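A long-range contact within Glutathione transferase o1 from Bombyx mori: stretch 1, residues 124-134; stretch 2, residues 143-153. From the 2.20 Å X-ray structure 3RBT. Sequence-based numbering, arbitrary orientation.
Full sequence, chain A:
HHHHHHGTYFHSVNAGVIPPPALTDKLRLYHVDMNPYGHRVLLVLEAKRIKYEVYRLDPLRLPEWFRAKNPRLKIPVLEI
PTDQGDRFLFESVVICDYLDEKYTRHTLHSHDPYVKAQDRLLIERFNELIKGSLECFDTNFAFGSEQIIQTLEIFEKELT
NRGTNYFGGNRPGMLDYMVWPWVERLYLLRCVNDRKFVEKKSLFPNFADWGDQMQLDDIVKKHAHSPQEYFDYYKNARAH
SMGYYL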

ATOM      1  N   GLU A 124      -6.202  -3.329   2.138  1.00 19.97           N
ATOM      2  CA  GLU A 124      -5.327  -4.323   1.540  1.00 21.00           C
ATOM      3  C   GLU A 124      -6.011  -5.695   1.436  1.00 21.58           C
ATOM      4  O   GLU A 124      -6.009  -6.309   0.367  1.00 21.44           O
ATOM      5  CB  GLU A 124      -4.004  -4.405   2.300  1.00 21.80           C
ATOM      6  CG  GLU A 124      -3.026  -5.428   1.745  1.00 25.02           C
ATOM      7  CD  GLU A 124      -2.426  -5.046   0.395  1.00 28.05           C
ATOM      8  OE1 GLU A 124      -1.873  -5.957  -0.270  1.00 31.40           O
ATOM      9  OE2 GLU A 124      -2.487  -3.858  -0.001  1.00 27.07           O
ATOM     10  N   ARG A 125      -6.590  -6.166   2.542  1.00 22.37           N
ATOM     11  CA  ARG A 125      -7.407  -7.384   2.545  1.00 23.18           C
ATOM     12  C   ARG A 125      -8.487  -7.429   1.454  1.00 22.25           C
ATOM     13  O   ARG A 125      -8.723  -8.486   0.855  1.00 22.53           O
ATOM     14  CB  ARG A 125      -8.070  -7.582   3.911  1.00 24.28           C
ATOM     15  CG  ARG A 125      -7.214  -8.290   4.917  1.00 28.31           C
ATOM     16  CD  ARG A 125      -7.750  -8.069   6.321  1.00 34.01           C
ATOM     17  NE  ARG A 125      -6.754  -8.385   7.340  1.00 38.98           N
ATOM     18  CZ  ARG A 125      -6.659  -7.771   8.515  1.00 41.45           C
ATOM     19  NH1 ARG A 125      -7.494  -6.786   8.828  1.00 40.78           N
ATOM     20  NH2 ARG A 125      -5.713  -8.127   9.376  1.00 43.68           N
ATOM     21  N   PHE A 126      -9.133  -6.286   1.203  1.00 20.67           N
ATOM     22  CA  PHE A 126     -10.177  -6.174   0.178  1.00 19.84           C
ATOM     23  C   PHE A 126      -9.669  -6.497  -1.231  1.00 19.99           C
ATOM     24  O   PHE A 126     -10.460  -6.853  -2.108  1.00 19.22           O
ATOM     25  CB  PHE A 126     -10.821  -4.779   0.203  1.00 18.61           C
ATOM     26  CG  PHE A 126     -12.167  -4.689  -0.524  1.00 18.15           C
ATOM     27  CD1 PHE A 126     -13.332  -5.175   0.064  1.00 17.54           C
ATOM     28  CD2 PHE A 126     -12.263  -4.069  -1.770  1.00 17.02           C
ATOM     29  CE1 PHE A 126     -14.574  -5.074  -0.598  1.00 18.61           C
ATOM     30  CE2 PHE A 126     -13.493  -3.961  -2.441  1.00 15.26           C
ATOM     31  CZ  PHE A 126     -14.647  -4.461  -1.858  1.00 17.48           C
ATOM     32  N   ASN A 127      -8.356  -6.385  -1.448  1.00 20.46           N
ATOM     33  CA  ASN A 127      -7.776  -6.716  -2.764  1.00 21.12           C
ATOM     34  C   ASN A 127      -8.091  -8.138  -3.240  1.00 22.53           C
ATOM     35  O   ASN A 127      -8.095  -8.400  -4.448  1.00 22.58           O
ATOM     36  CB  ASN A 127      -6.259  -6.485  -2.786  1.00 20.79           C
ATOM     37  CG  ASN A 127      -5.892  -5.017  -2.859  1.00 20.71           C
ATOM     38  OD1 ASN A 127      -6.680  -4.176  -3.314  1.00 20.98           O
ATOM     39  ND2 ASN A 127      -4.684  -4.696  -2.408  1.00 20.51           N
ATOM     40  N   GLU A 128      -8.344  -9.044  -2.295  1.00 23.99           N
ATOM     41  CA  GLU A 128      -8.712 -10.422  -2.628  1.00 26.47           C
ATOM     42  C   GLU A 128     -10.117 -10.501  -3.254  1.00 26.74           C
ATOM     43  O   GLU A 128     -10.354 -11.298  -4.174  1.00 27.57           O
ATOM     44  CB  GLU A 128      -8.544 -11.360  -1.417  1.00 27.61           C
ATOM     45  CG  GLU A 128      -7.073 -11.491  -0.956  1.00 30.75           C
ATOM     46  CD  GLU A 128      -6.862 -12.415   0.239  1.00 36.23           C
ATOM     47  OE1 GLU A 128      -7.777 -12.561   1.076  1.00 38.84           O
ATOM     48  OE2 GLU A 128      -5.758 -12.994   0.352  1.00 39.17           O
ATOM     49  N   LEU A 129     -11.027  -9.646  -2.785  1.00 26.38           N
ATOM     50  CA  LEU A 129     -12.364  -9.537  -3.365  1.00 26.49           C
ATOM     51  C   LEU A 129     -12.265  -8.925  -4.764  1.00 26.12           C
ATOM     52  O   LEU A 129     -12.923  -9.387  -5.702  1.00 26.55           O
ATOM     53  CB  LEU A 129     -13.280  -8.732  -2.436  1.00 26.27           C
ATOM     54  CG  LEU A 129     -14.758  -8.357  -2.694  1.00 27.89           C
ATOM     55  CD1 LEU A 129     -15.417  -9.137  -3.800  1.00 31.12           C
ATOM     56  CD2 LEU A 129     -15.573  -8.513  -1.427  1.00 26.83           C
ATOM     57  N   ILE A 130     -11.410  -7.914  -4.905  1.00 25.06           N
ATOM     58  CA  ILE A 130     -11.154  -7.282  -6.195  1.00 24.96           C
ATOM     59  C   ILE A 130     -10.645  -8.300  -7.234  1.00 26.28           C
ATOM     60  O   ILE A 130     -11.179  -8.356  -8.349  1.00 26.46           O
ATOM     61  CB  ILE A 130     -10.186  -6.081  -6.061  1.00 23.70           C
ATOM     62  CG1 ILE A 130     -10.828  -4.965  -5.218  1.00 23.33           C
ATOM     63  CG2 ILE A 130      -9.791  -5.554  -7.420  1.00 23.56           C
ATOM     64  CD1 ILE A 130      -9.875  -3.835  -4.843  1.00 21.46           C
ATOM     65  N   LYS A 131      -9.644  -9.104  -6.859  1.00 26.83           N
ATOM     66  CA  LYS A 131      -9.081 -10.130  -7.754  1.00 28.80           C
ATOM     67  C   LYS A 131     -10.154 -11.106  -8.253  1.00 29.94           C
ATOM     68  O   LYS A 131     -10.267 -11.344  -9.453  1.00 30.31           O
ATOM     69  CB  LYS A 131      -7.939 -10.913  -7.084  1.00 29.26           C
ATOM     70  CG  LYS A 131      -6.667 -10.105  -6.849  1.00 30.11           C
ATOM     71  CD  LYS A 131      -5.614 -10.931  -6.091  1.00 32.57           C
ATOM     72  CE  LYS A 131      -4.371 -10.097  -5.803  1.00 34.07           C
ATOM     73  NZ  LYS A 131      -3.237 -10.956  -5.346  1.00 38.01           N
ATOM     74  N   GLY A 132     -10.929 -11.657  -7.316  1.00 30.68           N
ATOM     75  CA  GLY A 132     -12.055 -12.536  -7.633  1.00 32.31           C
ATOM     76  C   GLY A 132     -13.109 -11.886  -8.521  1.00 32.58           C
ATOM     77  O   GLY A 132     -13.616 -12.510  -9.452  1.00 33.61           O
ATOM     78  N   SER A 133     -13.436 -10.626  -8.245  1.00 31.80           N
ATOM     79  CA  SER A 133     -14.432  -9.919  -9.043  1.00 32.38           C
ATOM     80  C   SER A 133     -13.917  -9.658 -10.465  1.00 32.88           C
ATOM     81  O   SER A 133     -14.673  -9.757 -11.440  1.00 33.61           O
ATOM     82  CB  SER A 133     -14.855  -8.616  -8.359  1.00 31.13           C
ATOM     83  OG  SER A 133     -13.911  -7.596  -8.605  1.00 31.11           O
ATOM     84  N   LEU A 134     -12.628  -9.340 -10.567  1.00 32.70           N
ATOM     85  CA  LEU A 134     -11.956  -9.106 -11.836  1.00 33.62           C
ATOM     86  C   LEU A 134     -12.047 -10.329 -12.761  1.00 35.28           C
ATOM     87  O   LEU A 134     -12.422 -10.206 -13.928  1.00 35.81           O
ATOM     88  CB  LEU A 134     -10.491  -8.748 -11.569  1.00 33.52           C
ATOM     89  CG  LEU A 134      -9.601  -8.139 -12.653  1.00 34.82           C
ATOM     90  CD1 LEU A 134     -10.109  -6.780 -13.083  1.00 34.41           C
ATOM     91  CD2 LEU A 134      -8.174  -8.011 -12.114  1.00 35.84           C
ATOM     92  N   PHE A 143     -16.437 -17.646 -12.769  1.00 49.57           N
ATOM     93  CA  PHE A 143     -15.327 -17.991 -11.875  1.00 49.25           C
ATOM     94  C   PHE A 143     -15.016 -16.950 -10.795  1.00 47.47           C
ATOM     95  O   PHE A 143     -15.456 -15.801 -10.874  1.00 46.11           O
ATOM     96  CB  PHE A 143     -14.061 -18.307 -12.687  1.00 49.40           C
ATOM     97  CG  PHE A 143     -14.234 -19.434 -13.670  1.00 51.67           C
ATOM     98  CD1 PHE A 143     -14.284 -20.758 -13.235  1.00 53.05           C
ATOM     99  CD2 PHE A 143     -14.357 -19.170 -15.031  1.00 51.69           C
ATOM    100  CE1 PHE A 143     -14.449 -21.808 -14.145  1.00 55.58           C
ATOM    101  CE2 PHE A 143     -14.524 -20.211 -15.949  1.00 53.68           C
ATOM    102  CZ  PHE A 143     -14.569 -21.531 -15.506  1.00 55.49           C
ATOM    103  N   GLY A 144     -14.259 -17.394  -9.788  1.00 47.49           N
ATOM    104  CA  GLY A 144     -13.734 -16.564  -8.693  1.00 46.10           C
ATOM    105  C   GLY A 144     -14.763 -16.027  -7.691  1.00 45.60           C
ATOM    106  O   GLY A 144     -14.483 -15.084  -6.946  1.00 44.16           O
ATOM    107  N   SER A 145     -15.938 -16.649  -7.669  1.00 46.93           N
ATOM    108  CA  SER A 145     -16.955 -16.390  -6.653  1.00 47.24           C
ATOM    109  C   SER A 145     -16.430 -16.649  -5.239  1.00 47.06           C
ATOM    110  O   SER A 145     -16.832 -15.965  -4.295  1.00 46.32           O
ATOM    111  CB  SER A 145     -18.192 -17.266  -6.903  1.00 49.20           C
ATOM    112  OG  SER A 145     -19.064 -16.665  -7.849  1.00 49.97           O
ATOM    113  N   GLU A 146     -15.527 -17.622  -5.109  1.00 47.57           N
ATOM    114  CA  GLU A 146     -15.028 -18.067  -3.804  1.00 47.94           C
ATOM    115  C   GLU A 146     -14.165 -17.019  -3.098  1.00 45.94           C
ATOM    116  O   GLU A 146     -14.241 -16.878  -1.878  1.00 45.99           O
ATOM    117  CB  GLU A 146     -14.308 -19.432  -3.908  1.00 49.70           C
ATOM    118  CG  GLU A 146     -12.826 -19.395  -4.322  1.00 50.21           C
ATOM    119  CD  GLU A 146     -12.592 -19.487  -5.832  1.00 52.02           C
ATOM    120  OE1 GLU A 146     -13.432 -18.996  -6.620  1.00 51.88           O
ATOM    121  OE2 GLU A 146     -11.545 -20.050  -6.230  1.00 53.10           O
ATOM    122  N   GLN A 147     -13.359 -16.290  -3.870  1.00 44.30           N
ATOM    123  CA  GLN A 147     -12.577 -15.163  -3.350  1.00 42.61           C
ATOM    124  C   GLN A 147     -13.483 -14.056  -2.809  1.00 40.83           C
ATOM    125  O   GLN A 147     -13.192 -13.464  -1.769  1.00 40.29           O
ATOM    126  CB  GLN A 147     -11.650 -14.591  -4.432  1.00 41.94           C
ATOM    127  CG  GLN A 147     -10.435 -15.455  -4.738  1.00 44.77           C
ATOM    128  CD  GLN A 147      -9.412 -15.421  -3.622  1.00 47.14           C
ATOM    129  OE1 GLN A 147      -8.671 -14.442  -3.469  1.00 47.37           O
ATOM    130  NE2 GLN A 147      -9.365 -16.490  -2.831  1.00 49.50           N
ATOM    131  N   ILE A 148     -14.567 -13.788  -3.535  1.00 39.89           N
ATOM    132  CA  ILE A 148     -15.582 -12.815  -3.138  1.00 38.42           C
ATOM    133  C   ILE A 148     -16.153 -13.173  -1.769  1.00 38.67           C
ATOM    134  O   ILE A 148     -16.144 -12.352  -0.852  1.00 37.59           O
ATOM    135  CB  ILE A 148     -16.763 -12.788  -4.151  1.00 38.76           C
ATOM    136  CG1 ILE A 148     -16.260 -12.709  -5.605  1.00 38.21           C
ATOM    137  CG2 ILE A 148     -17.807 -11.730  -3.767  1.00 37.81           C
ATOM    138  CD1 ILE A 148     -16.248 -11.363  -6.221  1.00 36.71           C
ATOM    139  N   ILE A 149     -16.643 -14.408  -1.656  1.00 39.64           N
ATOM    140  CA  ILE A 149     -17.330 -14.901  -0.461  1.00 40.50           C
ATOM    141  C   ILE A 149     -16.443 -14.874   0.791  1.00 39.97           C
ATOM    142  O   ILE A 149     -16.856 -14.367   1.834  1.00 39.92           O
ATOM    143  CB  ILE A 149     -17.939 -16.313  -0.709  1.00 42.47           C
ATOM    144  CG1 ILE A 149     -19.009 -16.226  -1.809  1.00 42.97           C
ATOM    145  CG2 ILE A 149     -18.524 -16.893   0.582  1.00 43.76           C
ATOM    146  CD1 ILE A 149     -19.312 -17.537  -2.525  1.00 45.03           C
ATOM    147  N   GLN A 150     -15.227 -15.399   0.668  1.00 39.83           N
ATOM    148  CA  GLN A 150     -14.253 -15.421   1.768  1.00 39.86           C
ATOM    149  C   GLN A 150     -13.931 -14.032   2.321  1.00 37.96           C
ATOM    150  O   GLN A 150     -13.824 -13.852   3.538  1.00 38.12           O
ATOM    151  CB  GLN A 150     -12.957 -16.102   1.320  1.00 40.34           C
ATOM    152  CG  GLN A 150     -13.096 -17.597   1.081  1.00 43.84           C
ATOM    153  CD  GLN A 150     -13.206 -18.389   2.373  1.00 47.82           C
ATOM    154  OE1 GLN A 150     -14.264 -18.947   2.686  1.00 49.83           O
ATOM    155  NE2 GLN A 150     -12.109 -18.443   3.133  1.00 48.56           N
ATOM    156  N   THR A 151     -13.768 -13.063   1.420  1.00 35.85           N
ATOM    157  CA  THR A 151     -13.510 -11.684   1.814  1.00 34.04           C
ATOM    158  C   THR A 151     -14.742 -11.082   2.491  1.00 33.79           C
ATOM    159  O   THR A 151     -14.617 -10.382   3.497  1.00 33.50           O
ATOM    160  CB  THR A 151     -13.076 -10.815   0.615  1.00 32.77           C
ATOM    161  OG1 THR A 151     -12.008 -11.469  -0.084  1.00 33.45           O
ATOM    162  CG2 THR A 151     -12.604  -9.439   1.080  1.00 31.12           C
ATOM    163  N   LEU A 152     -15.929 -11.372   1.953  1.00 33.66           N
ATOM    164  CA  LEU A 152     -17.167 -10.880   2.552  1.00 33.64           C
ATOM    165  C   LEU A 152     -17.373 -11.376   3.992  1.00 34.45           C
ATOM    166  O   LEU A 152     -17.927 -10.648   4.818  1.00 34.18           O
ATOM    167  CB  LEU A 152     -18.391 -11.195   1.677  1.00 34.27           C
ATOM    168  CG  LEU A 152     -18.530 -10.485   0.319  1.00 33.59           C
ATOM    169  CD1 LEU A 152     -19.783 -10.965  -0.426  1.00 33.73           C
ATOM    170  CD2 LEU A 152     -18.535  -8.961   0.452  1.00 31.12           C
ATOM    171  N   GLU A 153     -16.917 -12.594   4.294  1.00 35.34           N
ATOM    172  CA  GLU A 153     -17.002 -13.122   5.666  1.00 36.53           C
ATOM    173  C   GLU A 153     -16.159 -12.279   6.629  1.00 35.23           C
ATOM    174  O   GLU A 153     -16.579 -12.002   7.750  1.00 35.79           O
ATOM    175  CB  GLU A 153     -16.603 -14.609   5.747  1.00 38.27           C
ATOM    176  CG  GLU A 153     -17.209 -15.345   6.971  1.00 42.27           C
ATOM    177  CD  GLU A 153     -16.861 -16.839   7.050  1.00 47.06           C
ATOM    178  OE1 GLU A 153     -17.795 -17.673   7.169  1.00 49.39           O
ATOM    179  OE2 GLU A 153     -15.658 -17.185   7.005  1.00 47.63           O
TER
HETATM  180  O   HOH W   1      -9.876 -11.258   1.802  1.00 32.66           O

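The two stretches pack as nearly antiparallel helices, 124-134 against 145-153, with an angle of 156° between their N-to-C directions and a closest axial approach of 7.4 Å. No direct hydrogen bond crosses between them; contact rests on close backbone approach, apolar packing and one bridging water.

Stretch 2 enters as a loop, and Phe 143 leads its ring away from the partner helix. Gly 144, at the N-cap position, has a positive phi (69°) that favours glycine, and its CA lies 4.5 Å from the CA of Gly 132. Here the backbones touch, with Gly 132 CA 3.6 Å from Gly 144 O. A CB on either glycine would clash: on Gly 132 with Gly 144 O and Gln 147 CB, on Gly 144 with Gly 132 O.

Ser 145 and Glu 146 point away, and contact resumes at Gln 147, whose CB packs 3.8 Å from Gly 132 CA and 3.5 Å from Glu 128 O. Ile 148 then brings its CD1 to 3.4 Å from Leu 129 CD1 and 3.5 Å from Ser 133 N. The Ser 133 hydroxyl is turned to its own helix, OG donating to Ile 130 O at 2.8 Å.

Thr 151 points toward stretch 1 and is engaged through both branches. Its CG2 packs 3.6 Å from Leu 129 CB and meets the Phe 126 ring obliquely, 4.4 Å from CD1. Its OG1 donates to Gln 147 O (2.9 Å) within its own helix, which leaves it an acceptor toward water 1. The water oxygen lies 2.9 Å from Thr 151 OG1, 3.1 Å from Arg 125 O and 2.6 Å from Glu 128 OE1, all acceptors; with two protons it can donate to two of them at a time, and it bridges the helices through polar groups of both. Finally, Leu 152 CD2 reaches Leu 129 CD2 at 3.5 Å, so that Leu 129 contributes to apolar contacts with both Ile 148 and Leu 152.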